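Local coordinates for endo-1,3-beta-glucanase, family GH16 (Zobellia galactanivorans, PDB 4BPZ), which probably hydrolyses internal beta-1,3 linkages in glucans such as algal laminarin, and binds a calcium ion and, in this crystal, a beta-glucan trisaccharide, at residues 63-71 with 80-88; 187-198 with 201-212. The protein carries 1 engineered substitution. One frame throughout, in Å; residues are numbered along the deposited sequence. Where two conformers were deposited one is given.

Interaction 1 (63-71 with 80-88)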
loop_
_atom_site.group_PDB
_atom_site.type_symbol
_atom_site.label_atom_id
_atom_site.label_comp_id
_atom_site.label_asym_id
_atom_site.label_seq_id
_atom_site.Cartn_x
_atom_site.Cartn_y
_atom_site.Cartn_z
ATOM N N THR A 63 16.252 1.505 -7.250
ATOM C CA THR A 63 14.933 1.758 -6.783
ATOM C C THR A 63 13.899 0.954 -7.566
ATOM O O THR A 63 14.060 0.623 -8.783
ATOM C CB THR A 63 14.520 3.255 -6.878
ATOM O OG1 THR A 63 14.459 3.654 -8.233
ATOM C CG2 THR A 63 15.428 4.186 -6.218
ATOM N N LEU A 64 12.799 0.621 -6.881
ATOM C CA LEU A 64 11.597 0.094 -7.519
ATOM C C LEU A 64 10.791 1.245 -8.052
ATOM O O LEU A 64 10.612 2.265 -7.379
ATOM C CB LEU A 64 10.761 -0.647 -6.403
ATOM C CG LEU A 64 9.333 -0.998 -6.819
ATOM C CD1 LEU A 64 9.300 -2.080 -7.888
ATOM C CD2 LEU A 64 8.592 -1.456 -5.588
ATOM N N LYS A 65 10.249 1.082 -9.266
ATOM C CA LYS A 65 9.242 1.987 -9.755
ATOM C C LYS A 65 7.971 1.234 -9.991
ATOM O O LYS A 65 7.972 0.125 -10.594
ATOM C CB LYS A 65 9.651 2.582 -11.136
ATOM C CG LYS A 65 10.772 3.579 -11.054
ATOM C CD LYS A 65 12.166 2.954 -10.925
ATOM C CE LYS A 65 13.244 3.926 -11.316
ATOM N NZ LYS A 65 14.570 3.333 -11.071
ATOM N N ILE A 66 6.847 1.798 -9.505
ATOM C CA ILE A 66 5.516 1.405 -9.949
ATOM C C ILE A 66 5.048 2.555 -10.850
ATOM O O ILE A 66 5.237 3.733 -10.508
ATOM C CB ILE A 66 4.533 1.203 -8.751
ATOM C CG1 ILE A 66 5.079 0.017 -7.939
ATOM C CG2 ILE A 66 3.136 0.974 -9.264
ATOM C CD1 ILE A 66 4.343 -0.132 -6.561
ATOM N N ARG A 67 4.509 2.199 -12.016
ATOM C CA ARG A 67 4.161 3.214 -13.045
ATOM C C ARG A 67 2.755 2.992 -13.464
ATOM O O ARG A 67 2.370 1.906 -13.931
ATOM C CB ARG A 67 5.167 3.068 -14.187
ATOM C CG ARG A 67 4.837 4.018 -15.374
ATOM C CD ARG A 67 5.974 4.181 -16.339
ATOM N NE ARG A 67 6.435 2.874 -16.832
ATOM C CZ ARG A 67 7.668 2.606 -17.290
ATOM N NH1 ARG A 67 8.570 3.598 -17.389
ATOM N NH2 ARG A 67 7.965 1.353 -17.613
ATOM N N ALA A 68 1.939 4.055 -13.317
ATOM C CA ALA A 68 0.562 4.075 -13.802
ATOM C C ALA A 68 0.557 4.725 -15.184
ATOM O O ALA A 68 1.256 5.732 -15.393
ATOM C CB ALA A 68 -0.294 4.868 -12.864
ATOM N N ILE A 69 -0.256 4.218 -16.086
ATOM C CA ILE A 69 -0.233 4.639 -17.511
ATOM C C ILE A 69 -1.640 4.721 -18.007
ATOM O O ILE A 69 -2.480 3.863 -17.742
ATOM C CB ILE A 69 0.519 3.638 -18.384
ATOM C CG1 ILE A 69 1.892 3.273 -17.849
ATOM C CG2 ILE A 69 0.634 4.153 -19.806
ATOM C CD1 ILE A 69 2.594 2.170 -18.593
ATOM N N LYS A 70 -1.951 5.793 -18.774
ATOM C CA LYS A 70 -3.218 5.817 -19.537
ATOM C C LYS A 70 -3.018 4.912 -20.732
ATOM O O LYS A 70 -2.192 5.191 -21.659
ATOM C CB LYS A 70 -3.537 7.257 -19.978
ATOM C CG LYS A 70 -4.897 7.340 -20.691
ATOM C CD LYS A 70 -5.278 8.771 -20.929
ATOM C CE LYS A 70 -6.713 8.834 -21.446
ATOM N NZ LYS A 70 -7.084 10.276 -21.592
ATOM N N GLU A 71 -3.756 3.814 -20.765
ATOM C CA GLU A 71 -3.521 2.698 -21.694
ATOM C C GLU A 71 -4.762 1.854 -21.629
ATOM O O GLU A 71 -5.183 1.408 -20.536
ATOM C CB GLU A 71 -2.282 1.841 -21.135
ATOM C CG GLU A 71 -2.102 0.576 -21.887
ATOM C CD GLU A 71 -1.042 -0.338 -21.347
ATOM O OE1 GLU A 71 -0.393 -0.058 -20.301
ATOM O OE2 GLU A 71 -0.801 -1.378 -22.037
ATOM N N LYS A 80 -10.231 -1.498 -19.109
ATOM C CA LYS A 80 -10.043 -0.285 -18.342
ATOM C C LYS A 80 -9.137 0.627 -19.158
ATOM O O LYS A 80 -8.477 0.214 -20.124
ATOM C CB LYS A 80 -9.378 -0.583 -16.974
ATOM C CG LYS A 80 -10.185 -1.465 -16.066
ATOM C CD LYS A 80 -11.468 -0.751 -15.575
ATOM C CE LYS A 80 -12.322 -1.700 -14.724
ATOM N NZ LYS A 80 -13.656 -1.196 -14.484
ATOM N N ASP A 81 -9.112 1.887 -18.731
ATOM C CA ASP A 81 -8.383 2.940 -19.473
ATOM C C ASP A 81 -7.012 3.250 -18.873
ATOM O O ASP A 81 -6.289 4.089 -19.419
ATOM C CB ASP A 81 -9.207 4.239 -19.424
ATOM C CG ASP A 81 -10.481 4.139 -20.209
ATOM O OD1 ASP A 81 -10.566 3.257 -21.106
ATOM O OD2 ASP A 81 -11.397 4.947 -19.927
ATOM N N TYR A 82 -6.625 2.602 -17.757
ATOM C CA TYR A 82 -5.362 2.810 -17.098
ATOM C C TYR A 82 -4.812 1.476 -16.674
ATOM O O TYR A 82 -5.589 0.575 -16.310
ATOM C CB TYR A 82 -5.464 3.721 -15.846
ATOM C CG TYR A 82 -6.092 5.061 -16.175
ATOM C CD1 TYR A 82 -7.502 5.199 -16.136
ATOM C CD2 TYR A 82 -5.341 6.129 -16.598
ATOM C CE1 TYR A 82 -8.114 6.398 -16.547
ATOM C CE2 TYR A 82 -5.919 7.365 -16.991
ATOM C CZ TYR A 82 -7.293 7.468 -16.941
ATOM O OH TYR A 82 -7.851 8.647 -17.355
ATOM N N THR A 83 -3.507 1.391 -16.585
ATOM C CA THR A 83 -2.816 0.213 -15.978
ATOM C C THR A 83 -1.874 0.686 -14.917
ATOM O O THR A 83 -1.365 1.841 -14.935
ATOM C CB THR A 83 -2.024 -0.569 -17.098
ATOM O OG1 THR A 83 -1.053 0.302 -17.631
ATOM C CG2 THR A 83 -2.919 -1.133 -18.132
ATOM N N SER A 84 -1.597 -0.180 -13.944
ATOM C CA SER A 84 -0.685 0.103 -12.856
ATOM C C SER A 84 -0.213 -1.253 -12.290
ATOM O O SER A 84 -0.437 -2.290 -12.920
ATOM C CB SER A 84 -1.381 0.990 -11.834
ATOM O OG SER A 84 -0.499 1.416 -10.851
ATOM N N ALA A 85 0.408 -1.212 -11.116
ATOM C CA ALA A 85 0.790 -2.452 -10.428
ATOM C C ALA A 85 0.382 -2.338 -8.972
ATOM O O ALA A 85 0.318 -1.260 -8.378
ATOM C CB ALA A 85 2.269 -2.730 -10.544
ATOM N N ARG A 86 0.109 -3.531 -8.418
ATOM C CA ARG A 86 -0.291 -3.718 -7.008
ATOM C C ARG A 86 0.541 -4.929 -6.483
ATOM O O ARG A 86 0.227 -6.068 -6.851
ATOM C CB ARG A 86 -1.809 -3.954 -6.882
ATOM C CG ARG A 86 -2.288 -4.222 -5.481
ATOM C CD ARG A 86 -3.794 -4.085 -5.463
ATOM N NE ARG A 86 -4.385 -4.558 -4.176
ATOM C CZ ARG A 86 -5.424 -3.977 -3.583
ATOM N NH1 ARG A 86 -5.863 -2.790 -3.919
ATOM N NH2 ARG A 86 -5.986 -4.628 -2.537
ATOM N N LEU A 87 1.525 -4.651 -5.693
ATOM C CA LEU A 87 2.441 -5.666 -5.126
ATOM C C LEU A 87 1.995 -6.003 -3.720
ATOM O O LEU A 87 1.428 -5.159 -3.014
ATOM C CB LEU A 87 3.844 -5.156 -5.051
ATOM C CG LEU A 87 4.485 -4.678 -6.332
ATOM C CD1 LEU A 87 5.924 -4.225 -6.080
ATOM C CD2 LEU A 87 4.432 -5.728 -7.390
ATOM N N ASN A 88 2.195 -7.263 -3.335
ATOM C CA ASN A 88 2.000 -7.707 -1.934
ATOM C C ASN A 88 3.264 -8.345 -1.476
ATOM O O ASN A 88 3.884 -9.125 -2.261
ATOM C CB ASN A 88 0.882 -8.765 -1.816
ATOM C CG ASN A 88 -0.497 -8.342 -2.264
ATOM O OD1 ASN A 88 -0.789 -7.159 -2.602
ATOM N ND2 ASN A 88 -1.383 -9.240 -2.253
HETATM O O HOH W 1 -7.056 10.829 -18.832
#
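Ile69 and Thr83 face each other as the hydrogen-bonded pair of a short antiparallel ladder: Ile69 N reaches Thr83 O at 2.9 Å, and Thr83 N gives its hydrogen to Ile69 O. Each acceptor is also approached by a CA-H group, Tyr82 CA standing 3.1 Å from Ile69 O. A third bond, from Glu71 N to Asp81 O, comes in 44° out of the carbonyl plane, where the chain turns a corner and the regular ladder stops.

The main polar side-chain link runs from Thr83 OG1 to Glu71 OE1 (2.8 Å), meeting the carboxylate from above its plane. With chi1 at 62°, the threonine holds OG1 between backbone N and carbonyl carbon, facing the extended glutamate. Asn56 also bonds to OG1, while Arg53 forms a salt bridge with Glu71 OE2, so both carboxylate oxygens are gripped. Lys70 and Tyr82 pair on the other face. The lysine's aliphatic chain suits this place by passing the ring, CB 3.8 Å from Tyr82 CE2, and its NZ shares a water with Tyr82 OH; Glu240 is its stronger polar partner.

From Ala68 back toward Leu64 the backbones diverge and apolar side chains fill in. Ile66 CG2 lies 4.0 Å from the small Ala85 CB, and Leu64 CD2 and Leu87 CD1 point tip to tip, a contact that is doubtful because Leu87 was modelled in two conformers.

Within the GH16 beta-sandwich, strand 63-75 is flanked through Leu64, Ile66 and Ala68 by strand 244-255. Its other edge bonds to strand 57-60 through Lys65 and then, from Ile69 onward, to strand 82-93, which carries Arg86 to the glycan pocket.

Interaction 2 (187-198 with 201-212)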
loop_
_atom_site.group_PDB
_atom_site.type_symbol
_atom_site.label_atom_id
_atom_site.label_comp_id
_atom_site.label_asym_id
_atom_site.label_seq_id
_atom_site.Cartn_x
_atom_site.Cartn_y
_atom_site.Cartn_z
ATOM N N HIS A 187 11.138 10.755 1.145
ATOM C CA HIS A 187 10.777 10.788 2.534
ATOM C C HIS A 187 10.683 9.372 3.021
ATOM O O HIS A 187 10.544 8.422 2.217
ATOM C CB HIS A 187 9.426 11.450 2.747
ATOM C CG HIS A 187 9.391 12.922 2.339
ATOM N ND1 HIS A 187 9.405 13.364 1.053
ATOM C CD2 HIS A 187 9.294 14.032 3.145
ATOM C CE1 HIS A 187 9.353 14.724 1.032
ATOM N NE2 HIS A 187 9.236 15.145 2.304
ATOM N N VAL A 188 10.735 9.177 4.372
ATOM C CA VAL A 188 10.555 7.840 4.943
ATOM C C VAL A 188 9.176 7.776 5.565
ATOM O O VAL A 188 8.855 8.500 6.515
ATOM C CB VAL A 188 11.668 7.519 5.967
ATOM C CG1 VAL A 188 11.420 6.157 6.556
ATOM C CG2 VAL A 188 13.016 7.568 5.307
ATOM N N TYR A 189 8.365 6.830 5.120
ATOM C CA TYR A 189 7.026 6.561 5.620
ATOM C C TYR A 189 7.144 5.340 6.499
ATOM O O TYR A 189 7.706 4.315 6.051
ATOM C CB TYR A 189 6.146 6.261 4.427
ATOM C CG TYR A 189 6.096 7.448 3.431
ATOM C CD1 TYR A 189 5.242 8.540 3.652
ATOM C CD2 TYR A 189 7.012 7.498 2.376
ATOM C CE1 TYR A 189 5.253 9.617 2.786
ATOM C CE2 TYR A 189 7.032 8.657 1.542
ATOM C CZ TYR A 189 6.171 9.681 1.746
ATOM O OH TYR A 189 6.126 10.798 0.946
ATOM N N SER A 190 6.732 5.410 7.756
ATOM C CA SER A 190 6.972 4.270 8.653
ATOM C C SER A 190 5.795 3.981 9.547
ATOM O O SER A 190 4.949 4.813 9.854
ATOM C CB SER A 190 8.265 4.463 9.454
ATOM O OG SER A 190 8.167 5.496 10.362
ATOM N N LEU A 191 5.829 2.735 10.037
ATOM C CA LEU A 191 4.888 2.206 11.010
ATOM C C LEU A 191 5.644 1.612 12.149
ATOM O O LEU A 191 6.590 0.825 11.879
ATOM C CB LEU A 191 4.014 1.116 10.334
ATOM C CG LEU A 191 3.179 0.221 11.258
ATOM C CD1 LEU A 191 2.080 1.019 11.988
ATOM C CD2 LEU A 191 2.599 -0.941 10.469
ATOM N N GLU A 192 5.270 1.868 13.393
ATOM C CA GLU A 192 5.769 1.093 14.549
ATOM C C GLU A 192 4.516 0.458 15.166
ATOM O O GLU A 192 3.615 1.144 15.635
ATOM C CB GLU A 192 6.420 2.047 15.551
ATOM C CG GLU A 192 7.672 2.640 15.002
ATOM C CD GLU A 192 8.244 3.774 15.765
ATOM O OE1 GLU A 192 7.855 3.970 16.959
ATOM O OE2 GLU A 192 9.083 4.502 15.196
ATOM N N TRP A 193 4.522 -0.854 15.204
ATOM C CA TRP A 193 3.387 -1.631 15.581
ATOM C C TRP A 193 3.779 -2.620 16.664
ATOM O O TRP A 193 4.679 -3.444 16.470
ATOM C CB TRP A 193 2.906 -2.378 14.340
ATOM C CG TRP A 193 1.825 -3.399 14.491
ATOM C CD1 TRP A 193 0.817 -3.503 15.471
ATOM C CD2 TRP A 193 1.584 -4.466 13.574
ATOM N NE1 TRP A 193 0.050 -4.576 15.219
ATOM C CE2 TRP A 193 0.459 -5.202 14.079
ATOM C CE3 TRP A 193 2.217 -4.921 12.375
ATOM C CZ2 TRP A 193 0.009 -6.345 13.431
ATOM C CZ3 TRP A 193 1.739 -6.050 11.751
ATOM C CH2 TRP A 193 0.646 -6.775 12.297
ATOM N N ASN A 194 3.077 -2.573 17.805
ATOM C CA ASN A 194 3.288 -3.606 18.851
ATOM C C ASN A 194 1.990 -3.851 19.529
ATOM O O ASN A 194 0.908 -3.400 19.066
ATOM C CB ASN A 194 4.458 -3.233 19.771
ATOM C CG ASN A 194 4.219 -1.932 20.499
ATOM O OD1 ASN A 194 3.057 -1.508 20.705
ATOM N ND2 ASN A 194 5.321 -1.285 20.955
ATOM N N ALA A 195 2.005 -4.685 20.564
ATOM C CA ALA A 195 0.752 -5.045 21.263
ATOM C C ALA A 195 0.084 -3.818 21.897
ATOM O O ALA A 195 -1.087 -3.840 22.243
ATOM C CB ALA A 195 0.984 -6.112 22.316
ATOM N N SER A 196 0.864 -2.756 22.159
ATOM C CA SER A 196 0.374 -1.516 22.813
ATOM C C SER A 196 -0.274 -0.520 21.829
ATOM O O SER A 196 -1.280 0.070 22.164
ATOM C CB SER A 196 1.566 -0.867 23.555
ATOM O OG SER A 196 2.015 -1.757 24.579
ATOM N N ALA A 197 0.358 -0.350 20.660
ATOM C CA ALA A 197 -0.085 0.772 19.792
ATOM C C ALA A 197 0.427 0.560 18.414
ATOM O O ALA A 197 1.408 -0.179 18.142
ATOM C CB ALA A 197 0.458 2.114 20.319
ATOM N N MET A 198 -0.210 1.283 17.484
ATOM C CA MET A 198 0.298 1.453 16.104
ATOM C C MET A 198 0.530 2.916 15.850
ATOM O O MET A 198 -0.392 3.724 16.041
ATOM C CB MET A 198 -0.694 0.916 15.148
ATOM C CG MET A 198 -0.791 -0.589 15.268
ATOM S SD MET A 198 -2.324 -1.265 14.791
ATOM C CE MET A 198 -3.564 -0.649 15.959
ATOM N N PHE A 201 4.320 7.351 10.988
ATOM C CA PHE A 201 5.124 8.555 10.905
ATOM C C PHE A 201 5.406 8.923 9.458
ATOM O O PHE A 201 5.522 8.075 8.558
ATOM C CB PHE A 201 6.514 8.269 11.546
ATOM C CG PHE A 201 6.445 8.059 13.027
ATOM C CD1 PHE A 201 6.642 9.109 13.918
ATOM C CD2 PHE A 201 6.332 6.758 13.518
ATOM C CE1 PHE A 201 6.619 8.857 15.314
ATOM C CE2 PHE A 201 6.321 6.520 14.899
ATOM C CZ PHE A 201 6.394 7.560 15.737
ATOM N N LEU A 202 5.622 10.229 9.255
ATOM C CA LEU A 202 6.241 10.798 8.055
ATOM C C LEU A 202 7.536 11.383 8.546
ATOM O O LEU A 202 7.511 12.342 9.351
ATOM C CB LEU A 202 5.394 11.900 7.462
ATOM C CG LEU A 202 6.128 12.692 6.336
ATOM C CD1 LEU A 202 6.511 11.795 5.203
ATOM C CD2 LEU A 202 5.211 13.819 5.830
ATOM N N ASP A 203 8.673 10.786 8.179
ATOM C CA ASP A 203 9.956 11.152 8.747
ATOM C C ASP A 203 9.790 11.046 10.307
ATOM O O ASP A 203 9.473 9.981 10.798
ATOM C CB ASP A 203 10.431 12.498 8.176
ATOM C CG ASP A 203 10.660 12.387 6.674
ATOM O OD1 ASP A 203 11.174 11.357 6.203
ATOM O OD2 ASP A 203 10.463 13.392 6.022
ATOM N N ASP A 204 9.974 12.131 11.042
ATOM C CA ASP A 204 9.819 12.064 12.490
ATOM C C ASP A 204 8.526 12.658 13.007
ATOM O O ASP A 204 8.414 12.776 14.226
ATOM C CB ASP A 204 11.024 12.765 13.127
ATOM C CG ASP A 204 12.315 12.061 12.793
ATOM O OD1 ASP A 204 12.411 10.796 12.729
ATOM O OD2 ASP A 204 13.299 12.767 12.531
ATOM N N THR A 205 7.590 12.963 12.150
ATOM C CA THR A 205 6.288 13.524 12.561
ATOM C C THR A 205 5.313 12.420 12.697
ATOM O O THR A 205 5.123 11.670 11.732
ATOM C CB THR A 205 5.857 14.549 11.502
ATOM O OG1 THR A 205 6.872 15.562 11.384
ATOM C CG2 THR A 205 4.521 15.211 11.928
ATOM N N LEU A 206 4.650 12.336 13.839
ATOM C CA LEU A 206 3.577 11.369 13.998
ATOM C C LEU A 206 2.376 11.816 13.204
ATOM O O LEU A 206 1.883 12.928 13.372
ATOM C CB LEU A 206 3.259 11.242 15.480
ATOM C CG LEU A 206 2.142 10.198 15.760
ATOM C CD1 LEU A 206 2.671 8.777 15.654
ATOM C CD2 LEU A 206 1.538 10.435 17.175
ATOM N N VAL A 207 1.888 10.935 12.327
ATOM C CA VAL A 207 0.660 11.215 11.600
ATOM C C VAL A 207 -0.533 10.756 12.402
ATOM O O VAL A 207 -1.534 11.486 12.537
ATOM C CB VAL A 207 0.693 10.577 10.187
ATOM C CG1 VAL A 207 -0.496 11.034 9.422
ATOM C CG2 VAL A 207 1.975 10.958 9.453
ATOM N N TYR A 208 -0.454 9.565 12.956
ATOM C CA TYR A 208 -1.541 9.074 13.813
ATOM C C TYR A 208 -0.986 7.933 14.683
ATOM O O TYR A 208 -0.146 7.151 14.224
ATOM C CB TYR A 208 -2.745 8.560 12.982
ATOM C CG TYR A 208 -4.035 8.550 13.755
ATOM C CD1 TYR A 208 -4.787 9.716 13.902
ATOM C CD2 TYR A 208 -4.508 7.392 14.377
ATOM C CE1 TYR A 208 -5.954 9.723 14.651
ATOM C CE2 TYR A 208 -5.690 7.351 15.121
ATOM C CZ TYR A 208 -6.449 8.557 15.230
ATOM O OH TYR A 208 -7.617 8.566 15.894
ATOM N N GLU A 209 -1.506 7.822 15.883
ATOM C CA GLU A 209 -1.318 6.673 16.743
ATOM C C GLU A 209 -2.618 6.157 17.230
ATOM O O GLU A 209 -3.406 6.905 17.830
ATOM C CB GLU A 209 -0.407 7.072 17.932
ATOM C CG GLU A 209 -0.336 6.028 19.025
ATOM C CD GLU A 209 0.618 6.383 20.106
ATOM O OE1 GLU A 209 1.406 7.335 19.982
ATOM O OE2 GLU A 209 0.638 5.672 21.143
ATOM N N LEU A 210 -2.816 4.860 17.062
ATOM C CA LEU A 210 -4.000 4.143 17.497
ATOM C C LEU A 210 -3.640 3.150 18.538
ATOM O O LEU A 210 -2.734 2.321 18.323
ATOM C CB LEU A 210 -4.630 3.429 16.294
ATOM C CG LEU A 210 -5.886 2.595 16.655
ATOM C CD1 LEU A 210 -7.033 3.442 17.270
ATOM C CD2 LEU A 210 -6.362 1.878 15.402
ATOM N N LYS A 211 -4.261 3.219 19.694
ATOM C CA LYS A 211 -4.087 2.212 20.733
ATOM C C LYS A 211 -4.501 0.843 20.246
ATOM O O LYS A 211 -5.532 0.690 19.610
ATOM C CB LYS A 211 -4.926 2.656 21.949
ATOM C CG LYS A 211 -4.830 1.701 23.089
ATOM C CD LYS A 211 -5.713 2.211 24.233
ATOM C CE LYS A 211 -5.716 1.241 25.370
ATOM N NZ LYS A 211 -4.340 1.128 25.946
ATOM N N ASN A 212 -3.673 -0.163 20.526
ATOM C CA ASN A 212 -4.015 -1.537 20.195
ATOM C C ASN A 212 -4.756 -2.243 21.315
ATOM O O ASN A 212 -4.708 -1.795 22.460
ATOM C CB ASN A 212 -2.708 -2.288 19.817
ATOM C CG ASN A 212 -2.943 -3.530 18.961
ATOM O OD1 ASN A 212 -1.901 -4.171 18.544
ATOM N ND2 ASN A 212 -4.106 -3.851 18.612
HETATM O O HOH W 2 9.378 7.690 9.286
HETATM O O HOH W 3 -2.831 -0.748 24.302
#
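Val188 and Asp203 join where two consecutive antiparallel hairpins form a meander of strands 187-193, 197-202 and 205-211 in the GH16 beta-sandwich. Asp203 N bonds to Val188 O, and Asp203 OD1 accepts from Val188 N at 2.9 Å, almost straight at 177°. Asp203 thus extends the ladder with its side chain as it enters the type II' turn to Thr205. Ser190 and Phe201 make a hydrogen-bonded pair, as do Met198 and Leu210 in the second hairpin.

Side-chain packing is mixed. The His187 ring presents its edge to the same aspartate, CD2 3.2 Å from Asp203 OD2. Leu202, its CG opposite the backbone N (chi1 170°), lies beside Tyr189, with CD1 3.5 Å from Tyr189 CE1. Phe201 CE2 comes within 3.4 Å of Glu192 OE2; His6, a tag residue, stacks on this ring and bonds to that carboxylate.

Polar groups secure the loop 194-196. Asn212 N bonds to Ser196 O. Asparagine suits position 194 because its side-chain oxygen can accept from backbone N-H groups that follow it: Asn194 OD1 accepts from Ser196 N in an Asx turn and, with the donor nearly in line with the C=O bond, from Ala197 N at 2.9 Å in an Asx motif.

How the interactions relate
Interactions 1 and 2 are both partly buried and lie on opposite sides of the chain's centre, their nearest atoms about 11 Å apart. They share no strand, yet strand 244-255 connects them: it pairs with 63-75 and with 96-103, which in turn pairs with 187-193. Each has eight buried residues among those that touch, but interaction 2 has four exposed ones against one in interaction 1. Interaction 1 grades from a polar end into an apolar one, the side chain of Leu64 lying about 8 Å from the calcium ion. Interaction 2 joins successive hairpins and combines ladder bonds, an aspartate bonding across to the neighbouring strand and an Asx-turn asparagine with apolar packing.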